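Local coordinates for PqqA binding protein (Xanthomonas campestris pv. campestris, PDB 3G2B) that probably binds the precursor peptide PqqA and presents it to PqqE in the biosynthesis of pyrroloquinoline quinone, at residues 51-54 with 55-58; 70-73 with 74-77; 79-82 with 83-87. All coordinates share one frame; numbering follows the deposited sequence.

Interaction 1: 51-54 with 55-58; sequences RYDG and TQSL
A chi1 of 65° sets CG of Asp53 between its own backbone N and carbonyl carbon, and this rotation turns the carboxylate forward to the backbone amides of Thr55 and Gln56. The result is an Asx turn in the loop between helices 44-51 and 58-68. Two backbone amides share Asp53 OD2. Gln56 N lies 2.8 Å from Asp53 OD2 and meets the syn lone pair of that oxygen in a fairly straight bond (162°), whereas Thr55 N, also 2.8 Å from Asp53 OD2, comes from above the carboxylate plane with a more bent geometry (140°). Gripped from these two directions, the carboxylate is fixed in its rotation and probably stabilised as the anion. Gly54, with positive phi, carries the chain round the bend. Thr55 OG1 adds a longer bond of 3.2 Å to Asp53 O, reaching it from above the carbonyl plane.

On the side of helix 73-89, the edge of the Tyr52 ring meets Leu58, with Tyr52 CE2 4.0 Å from Leu58 CD2. The Tyr52 hydroxyl is hydrogen-bonded to Thr84 of that helix, and the ring also packs on Leu15 of the second subunit. CG of Gln56, anti to its carbonyl carbon, lies 3.3 Å from Asp53 OD1, and the bend at chi2 turns the amide from there. A water joins the two polar ends, donating to Asp53 OD1 at 2.8 Å and to Gln56 OE1 at 2.7 Å.

Interaction 2: 70-73 with 74-77; sequences DADA and SEIE
The carboxylates of Asp72 and Glu75 lie with their planes 32° apart, and Glu75 OE2 sits over one face of the Asp72 group, 3.9 Å from Asp72 CG. On the other face lie Ser74 N and a water that accepts from this amide and donates weakly to Asp72 OD1. Near the plane, the anti lone pair of Asp72 OD2 receives Glu75 N at 3.1 Å, in a bond with an angle of 159° at the hydrogen. Asp72 is thus the N-cap of helix 73-89. Its CG, anti to the backbone N (chi1 -177°), carries the carboxylate forward to the first turn.

Glu75 holds the position that closes a capping box, but here its side chain reaches Asp72 N only through a water, which accepts from Asp72 N and donates weakly to Glu75 OE1. Like charges come close, with Asp72 OD2 3.9 Å from Glu75 OE2. Another water donates a hydrogen bond to Glu75 OE2 and a weak one to Asp72 OD2, and the amino end of the helix would probably ease the repulsion further.

Backbone bonds take over at once, from Ile76 N to Asp72 O (3.1 Å) and from Glu77 N to Ala73 O (2.8 Å). Ala71 CB rests 3.9 Å from Ile76 CG1, joining the residue before the cap to the fourth of the helix as in a hydrophobic staple. Ile76 also packs on Ala62 and Ala66 of helix 58-68, and Glu77 makes a salt bridge to Arg9 of the second subunit, while the two acidic side chains of the cap stay on the surface where helix 73-89 starts after its connecting loop.

Interaction 3: 79-82 with 83-87; sequences DVIE and LTTTL
Val80 and Thr84 lie side by side and point the same way, one helical turn apart, so that Val80 CG1 runs 4.1 Å from Thr84 OG1. Ile81 and Thr85 repeat the spacing but cross obliquely, with Ile81 CG2 beside the Thr85 hydroxyl. In both threonines OG1 is anti to the carbonyl carbon (chi1 -55° in Thr84, -65° in Thr85), which turns the hydroxyl back along the helix. Thr84 OG1 donates to Val80 O at 2.8 Å, and Thr84 N reaches the same oxygen from the opposite face of the carbonyl plane at 3.0 Å. Ile81 O is held likewise, by Thr85 OG1 at 2.8 Å and Thr85 N at 2.9 Å.

These are i to i+4 bonds of helix 73-89, doubled by side chains that return to the preceding turn. The helix belongs to the helical part of the PqqD fold, grouped by sequence with helix-turn-helix proteins and probably related to them. Its inner side sets Val80 against Val48 and Ala62 and Leu83 against Ala45; Thr84 OG1 has a further partner in Tyr52. Thr85 packs on Ile7 of the second subunit. At the next carbonyl, a water donates to Glu82 O at 2.9 Å and lies 3.1 Å from Thr86 OG1.

The interactions follow one another along the helical part of the chain. Interaction 1 forms the turn between helices 44-51 and 58-68, interaction 2 starts helix 73-89 and interaction 3 lies further along it. The centres of interactions 1 and 3 are about 13 Å apart, yet they touch where Leu58 packs on Val80 and Thr84 and where Tyr52 OH probably hydrogen-bonds to Thr84 OG1, anchoring the loop on the last long helix. The centre of interaction 2 lies about 17 Å from that of interaction 1 and 14 Å from that of interaction 3, toward the outer end of the helical part. Interactions 1 and 3 both touch the second subunit, whereas interaction 2 reaches it through Glu77 alone.

Interaction 1: 51-54 with 55-58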
ATOM      1  N   ARG A  51       6.171   1.640  19.880  1.00 14.23           N
ATOM      2  CA  ARG A  51       6.499   2.989  20.331  1.00 14.23           C
ATOM      3  C   ARG A  51       5.872   4.129  19.528  1.00 14.46           C
ATOM      4  O   ARG A  51       5.795   5.253  20.023  1.00 13.52           O
ATOM      5  CB  ARG A  51       8.023   3.169  20.384  1.00 14.35           C
ATOM      6  CG  ARG A  51       8.707   2.266  21.401  1.00 17.81           C
ATOM      7  CD  ARG A  51       8.151   2.504  22.799  1.00 19.96           C
ATOM      8  NE  ARG A  51       8.643   1.528  23.767  1.00 23.02           N
ATOM      9  CZ  ARG A  51       9.848   1.562  24.330  1.00 24.79           C
ATOM     10  NH1 ARG A  51      10.197   0.621  25.196  1.00 23.74           N
ATOM     11  NH2 ARG A  51      10.697   2.538  24.044  1.00 27.54           N
ATOM     12  N   TYR A  52       5.435   3.859  18.298  1.00 11.89           N
ATOM     13  CA  TYR A  52       4.801   4.902  17.490  1.00 13.32           C
ATOM     14  C   TYR A  52       3.603   5.433  18.272  1.00 13.90           C
ATOM     15  O   TYR A  52       2.834   4.648  18.821  1.00 15.45           O
ATOM     16  CB  TYR A  52       4.270   4.339  16.168  1.00 10.99           C
ATOM     17  CG  TYR A  52       5.295   3.897  15.143  1.00  9.25           C
ATOM     18  CD1 TYR A  52       5.024   2.817  14.306  1.00  8.52           C
ATOM     19  CD2 TYR A  52       6.503   4.576  14.971  1.00  7.53           C
ATOM     20  CE1 TYR A  52       5.920   2.415  13.321  1.00 10.10           C
ATOM     21  CE2 TYR A  52       7.420   4.180  13.976  1.00  9.22           C
ATOM     22  CZ  TYR A  52       7.114   3.097  13.158  1.00  9.63           C
ATOM     23  OH  TYR A  52       7.997   2.676  12.175  1.00  9.63           O
ATOM     24  N   ASP A  53       3.441   6.753  18.319  1.00 14.53           N
ATOM     25  CA  ASP A  53       2.307   7.352  19.022  1.00 15.06           C
ATOM     26  C   ASP A  53       1.833   8.644  18.362  1.00 15.97           C
ATOM     27  O   ASP A  53       1.081   9.424  18.962  1.00 17.03           O
ATOM     28  CB  ASP A  53       2.650   7.607  20.497  1.00 15.54           C
ATOM     29  CG  ASP A  53       3.748   8.640  20.685  1.00 15.06           C
ATOM     30  OD1 ASP A  53       4.144   8.873  21.850  1.00 20.06           O
ATOM     31  OD2 ASP A  53       4.222   9.222  19.690  1.00 14.40           O
ATOM     32  N   GLY A  54       2.270   8.860  17.122  1.00 14.65           N
ATOM     33  CA  GLY A  54       1.883  10.043  16.375  1.00 15.50           C
ATOM     34  C   GLY A  54       2.360  11.340  16.995  1.00 16.40           C
ATOM     35  O   GLY A  54       1.864  12.416  16.653  1.00 17.82           O
ATOM     36  N   THR A  55       3.333  11.241  17.896  1.00 15.30           N
ATOM     37  CA  THR A  55       3.871  12.412  18.581  1.00 15.80           C
ATOM     38  C   THR A  55       5.397  12.381  18.563  1.00 15.67           C
ATOM     39  O   THR A  55       6.047  13.305  18.069  1.00 17.33           O
ATOM     40  CB  THR A  55       3.391  12.443  20.045  1.00 17.47           C
ATOM     41  OG1 THR A  55       1.966  12.268  20.086  1.00 18.31           O
ATOM     42  CG2 THR A  55       3.749  13.766  20.695  1.00 18.57           C
ATOM     43  N   GLN A  56       5.965  11.309  19.110  1.00 15.14           N
ATOM     44  CA  GLN A  56       7.415  11.137  19.149  1.00 15.09           C
ATOM     45  C   GLN A  56       7.952  11.004  17.730  1.00 13.62           C
ATOM     46  O   GLN A  56       7.327  10.367  16.884  1.00 13.35           O
ATOM     47  CB  GLN A  56       7.775   9.872  19.935  1.00 17.81           C
ATOM     48  CG  GLN A  56       7.299   9.872  21.375  1.00 22.07           C
ATOM     49  CD  GLN A  56       8.067  10.851  22.239  1.00 25.67           C
ATOM     50  OE1 GLN A  56       7.480  11.598  23.024  1.00 28.37           O
ATOM     51  NE2 GLN A  56       9.390  10.841  22.108  1.00 25.17           N
ATOM     52  N   SER A  57       9.113  11.596  17.471  1.00 11.91           N
ATOM     53  CA  SER A  57       9.727  11.514  16.149  1.00 11.21           C
ATOM     54  C   SER A  57      10.602  10.274  16.106  1.00 10.96           C
ATOM     55  O   SER A  57      10.890   9.683  17.149  1.00 11.90           O
ATOM     56  CB  SER A  57      10.596  12.741  15.887  1.00 12.50           C
ATOM     57  OG  SER A  57      11.735  12.731  16.731  1.00 14.43           O
ATOM     58  N   LEU A  58      11.031   9.879  14.910  1.00  9.32           N
ATOM     59  CA  LEU A  58      11.889   8.704  14.786  1.00  8.18           C
ATOM     60  C   LEU A  58      13.207   8.962  15.509  1.00  9.29           C
ATOM     61  O   LEU A  58      13.805   8.046  16.072  1.00  8.65           O
ATOM     62  CB  LEU A  58      12.151   8.374  13.314  1.00  8.37           C
ATOM     63  CG  LEU A  58      10.903   8.074  12.478  1.00  9.12           C
ATOM     64  CD1 LEU A  58      11.340   7.571  11.097  1.00 10.43           C
ATOM     65  CD2 LEU A  58      10.038   7.029  13.172  1.00  8.49           C
TER
HETATM   66  O   HOH W   1       5.638   8.208  16.831  1.00 13.58           O
HETATM   67  O   HOH W   2       4.786  11.218  23.287  1.00 36.73           O

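Interaction 2: 70-73 with 74-77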
ATOM      1  N   ASP A  70      21.324   0.061  25.537  1.00 17.39           N
ATOM      2  CA  ASP A  70      22.764   0.298  25.573  1.00 18.88           C
ATOM      3  C   ASP A  70      23.360   0.067  24.192  1.00 17.96           C
ATOM      4  O   ASP A  70      24.407  -0.575  24.048  1.00 16.06           O
ATOM      5  CB  ASP A  70      23.423  -0.644  26.584  1.00 23.78           C
ATOM      6  CG  ASP A  70      22.873  -0.473  27.987  1.00 28.66           C
ATOM      7  OD1 ASP A  70      23.005   0.636  28.549  1.00 32.02           O
ATOM      8  OD2 ASP A  70      22.306  -1.447  28.527  1.00 32.78           O
ATOM      9  N   ALA A  71      22.677   0.585  23.176  1.00 16.20           N
ATOM     10  CA  ALA A  71      23.122   0.438  21.796  1.00 15.26           C
ATOM     11  C   ALA A  71      23.541   1.785  21.226  1.00 14.93           C
ATOM     12  O   ALA A  71      23.269   2.831  21.816  1.00 14.62           O
ATOM     13  CB  ALA A  71      21.999  -0.164  20.944  1.00 13.66           C
ATOM     14  N   ASP A  72      24.211   1.753  20.082  1.00 14.09           N
ATOM     15  CA  ASP A  72      24.656   2.980  19.430  1.00 13.67           C
ATOM     16  C   ASP A  72      23.465   3.673  18.774  1.00 12.71           C
ATOM     17  O   ASP A  72      22.775   3.080  17.946  1.00 11.80           O
ATOM     18  CB  ASP A  72      25.699   2.667  18.367  1.00 14.84           C
ATOM     19  CG  ASP A  72      26.239   3.913  17.712  1.00 16.96           C
ATOM     20  OD1 ASP A  72      27.144   4.547  18.290  1.00 20.83           O
ATOM     21  OD2 ASP A  72      25.743   4.269  16.627  1.00 17.00           O
ATOM     22  N   ALA A  73      23.239   4.933  19.137  1.00 14.04           N
ATOM     23  CA  ALA A  73      22.112   5.702  18.617  1.00 12.83           C
ATOM     24  C   ALA A  73      22.107   5.930  17.107  1.00 11.20           C
ATOM     25  O   ALA A  73      21.048   5.904  16.477  1.00 11.80           O
ATOM     26  CB  ALA A  73      22.031   7.041  19.341  1.00 11.87           C
ATOM     27  N   SER A  74      23.277   6.159  16.521  1.00 11.20           N
ATOM     28  CA  SER A  74      23.348   6.384  15.081  1.00 11.63           C
ATOM     29  C   SER A  74      22.845   5.141  14.353  1.00 10.60           C
ATOM     30  O   SER A  74      22.052   5.232  13.414  1.00 11.09           O
ATOM     31  CB  SER A  74      24.788   6.689  14.663  1.00 13.04           C
ATOM     32  OG  SER A  74      24.866   6.937  13.271  1.00 17.96           O
ATOM     33  N   GLU A  75      23.313   3.981  14.801  1.00 10.53           N
ATOM     34  CA  GLU A  75      22.920   2.702  14.219  1.00 10.08           C
ATOM     35  C   GLU A  75      21.422   2.457  14.366  1.00  9.93           C
ATOM     36  O   GLU A  75      20.746   2.076  13.410  1.00  8.61           O
ATOM     37  CB  GLU A  75      23.693   1.563  14.893  1.00 12.57           C
ATOM     38  CG  GLU A  75      25.169   1.528  14.522  1.00 17.81           C
ATOM     39  CD  GLU A  75      25.954   0.488  15.297  1.00 21.00           C
ATOM     40  OE1 GLU A  75      25.389  -0.588  15.590  1.00 20.80           O
ATOM     41  OE2 GLU A  75      27.144   0.745  15.597  1.00 22.71           O
ATOM     42  N   ILE A  76      20.904   2.667  15.570  1.00 10.20           N
ATOM     43  CA  ILE A  76      19.488   2.459  15.813  1.00  9.40           C
ATOM     44  C   ILE A  76      18.628   3.428  14.994  1.00  8.71           C
ATOM     45  O   ILE A  76      17.574   3.051  14.483  1.00  8.98           O
ATOM     46  CB  ILE A  76      19.163   2.600  17.319  1.00  9.00           C
ATOM     47  CG1 ILE A  76      19.892   1.507  18.116  1.00 10.66           C
ATOM     48  CG2 ILE A  76      17.659   2.500  17.544  1.00  9.71           C
ATOM     49  CD1 ILE A  76      19.559   0.086  17.681  1.00 11.20           C
ATOM     50  N   GLU A  77      19.076   4.673  14.848  1.00  8.12           N
ATOM     51  CA  GLU A  77      18.302   5.631  14.065  1.00  8.51           C
ATOM     52  C   GLU A  77      18.188   5.143  12.624  1.00  8.60           C
ATOM     53  O   GLU A  77      17.125   5.220  12.012  1.00  7.88           O
ATOM     54  CB  GLU A  77      18.946   7.022  14.107  1.00  8.36           C
ATOM     55  CG  GLU A  77      18.130   8.075  13.355  1.00  8.70           C
ATOM     56  CD  GLU A  77      18.587   9.500  13.624  1.00  9.50           C
ATOM     57  OE1 GLU A  77      18.960  10.204  12.657  1.00 11.56           O
ATOM     58  OE2 GLU A  77      18.560   9.921  14.798  1.00 10.30           O
TER
HETATM   59  O   HOH W   3      24.665  -0.902  18.949  1.00 19.79           O
HETATM   60  O   HOH W   4      27.755   3.554  14.822  1.00 20.30           O
HETATM   61  O   HOH W   5      25.665   7.306  18.002  1.00 27.11           O

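Interaction 3: 79-82 with 83-87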
ATOM      1  N   ASP A  79      18.243   2.069  11.572  1.00  9.93           N
ATOM      2  CA  ASP A  79      17.323   0.941  11.578  1.00 10.86           C
ATOM      3  C   ASP A  79      15.868   1.385  11.721  1.00 10.14           C
ATOM      4  O   ASP A  79      14.975   0.849  11.051  1.00 10.76           O
ATOM      5  CB  ASP A  79      17.706  -0.033  12.697  1.00 11.81           C
ATOM      6  CG  ASP A  79      18.912  -0.893  12.334  1.00 14.38           C
ATOM      7  OD1 ASP A  79      19.645  -0.542  11.382  1.00 14.91           O
ATOM      8  OD2 ASP A  79      19.131  -1.923  12.998  1.00 18.30           O
ATOM      9  N   VAL A  80      15.632   2.368  12.586  1.00  9.26           N
ATOM     10  CA  VAL A  80      14.284   2.884  12.801  1.00  8.64           C
ATOM     11  C   VAL A  80      13.762   3.529  11.526  1.00  9.66           C
ATOM     12  O   VAL A  80      12.620   3.314  11.129  1.00  8.92           O
ATOM     13  CB  VAL A  80      14.256   3.922  13.955  1.00  8.19           C
ATOM     14  CG1 VAL A  80      12.897   4.620  14.009  1.00 10.20           C
ATOM     15  CG2 VAL A  80      14.536   3.231  15.273  1.00  9.88           C
ATOM     16  N   ILE A  81      14.600   4.325  10.873  1.00  8.74           N
ATOM     17  CA  ILE A  81      14.181   4.973   9.641  1.00 10.04           C
ATOM     18  C   ILE A  81      13.921   3.946   8.539  1.00  9.54           C
ATOM     19  O   ILE A  81      12.944   4.060   7.805  1.00  9.70           O
ATOM     20  CB  ILE A  81      15.229   5.997   9.171  1.00 10.72           C
ATOM     21  CG1 ILE A  81      15.305   7.138  10.185  1.00 12.12           C
ATOM     22  CG2 ILE A  81      14.862   6.526   7.792  1.00 13.93           C
ATOM     23  CD1 ILE A  81      16.334   8.208   9.850  1.00 13.54           C
ATOM     24  N   GLU A  82      14.787   2.943   8.432  1.00 10.78           N
ATOM     25  CA  GLU A  82      14.613   1.905   7.418  1.00 11.77           C
ATOM     26  C   GLU A  82      13.278   1.187   7.610  1.00 10.61           C
ATOM     27  O   GLU A  82      12.519   1.006   6.657  1.00  9.84           O
ATOM     28  CB  GLU A  82      15.756   0.886   7.490  1.00 14.95           C
ATOM     29  CG  GLU A  82      15.529  -0.349   6.616  1.00 22.69           C
ATOM     30  CD  GLU A  82      16.629  -1.394   6.755  1.00 26.91           C
ATOM     31  OE1 GLU A  82      16.986  -1.747   7.901  1.00 27.86           O
ATOM     32  OE2 GLU A  82      17.130  -1.871   5.714  1.00 30.19           O
ATOM     33  N   LEU A  83      12.986   0.787   8.846  1.00 10.54           N
ATOM     34  CA  LEU A  83      11.734   0.092   9.135  1.00 10.90           C
ATOM     35  C   LEU A  83      10.518   0.949   8.817  1.00 11.25           C
ATOM     36  O   LEU A  83       9.567   0.493   8.175  1.00 11.83           O
ATOM     37  CB  LEU A  83      11.671  -0.315  10.611  1.00 11.94           C
ATOM     38  CG  LEU A  83      10.287  -0.785  11.080  1.00 14.81           C
ATOM     39  CD1 LEU A  83       9.959  -2.125  10.438  1.00 15.99           C
ATOM     40  CD2 LEU A  83      10.269  -0.896  12.598  1.00 15.33           C
ATOM     41  N   THR A  84      10.546   2.194   9.281  1.00 10.39           N
ATOM     42  CA  THR A  84       9.436   3.111   9.072  1.00 10.22           C
ATOM     43  C   THR A  84       9.185   3.350   7.592  1.00 10.05           C
ATOM     44  O   THR A  84       8.041   3.456   7.155  1.00 10.12           O
ATOM     45  CB  THR A  84       9.701   4.443   9.787  1.00 10.95           C
ATOM     46  OG1 THR A  84       9.975   4.176  11.167  1.00 10.20           O
ATOM     47  CG2 THR A  84       8.495   5.361   9.676  1.00 11.64           C
ATOM     48  N   THR A  85      10.262   3.427   6.817  1.00  9.80           N
ATOM     49  CA  THR A  85      10.138   3.621   5.383  1.00 11.00           C
ATOM     50  C   THR A  85       9.375   2.436   4.784  1.00 11.54           C
ATOM     51  O   THR A  85       8.469   2.619   3.974  1.00 12.03           O
ATOM     52  CB  THR A  85      11.521   3.729   4.725  1.00 13.00           C
ATOM     53  OG1 THR A  85      12.176   4.910   5.206  1.00 13.98           O
ATOM     54  CG2 THR A  85      11.391   3.802   3.211  1.00 14.34           C
ATOM     55  N   THR A  86       9.742   1.226   5.193  1.00 12.01           N
ATOM     56  CA  THR A  86       9.076   0.021   4.702  1.00 12.06           C
ATOM     57  C   THR A  86       7.600  -0.000   5.090  1.00 11.96           C
ATOM     58  O   THR A  86       6.732  -0.296   4.262  1.00 11.58           O
ATOM     59  CB  THR A  86       9.762  -1.242   5.254  1.00 12.92           C
ATOM     60  OG1 THR A  86      11.098  -1.308   4.735  1.00 14.31           O
ATOM     61  CG2 THR A  86       8.997  -2.500   4.843  1.00 12.98           C
ATOM     62  N   LEU A  87       7.309   0.319   6.348  1.00 10.27           N
ATOM     63  CA  LEU A  87       5.921   0.325   6.802  1.00 10.86           C
ATOM     64  C   LEU A  87       5.119   1.424   6.115  1.00 11.96           C
ATOM     65  O   LEU A  87       3.922   1.269   5.860  1.00 11.64           O
ATOM     66  CB  LEU A  87       5.856   0.489   8.325  1.00 11.84           C
ATOM     67  CG  LEU A  87       6.524  -0.624   9.139  1.00 11.56           C
ATOM     68  CD1 LEU A  87       6.254  -0.380  10.629  1.00 11.95           C
ATOM     69  CD2 LEU A  87       5.984  -1.987   8.720  1.00 11.74           C
TER
HETATM   70  O   HOH W   6      13.278   0.753   3.876  1.00 25.83           O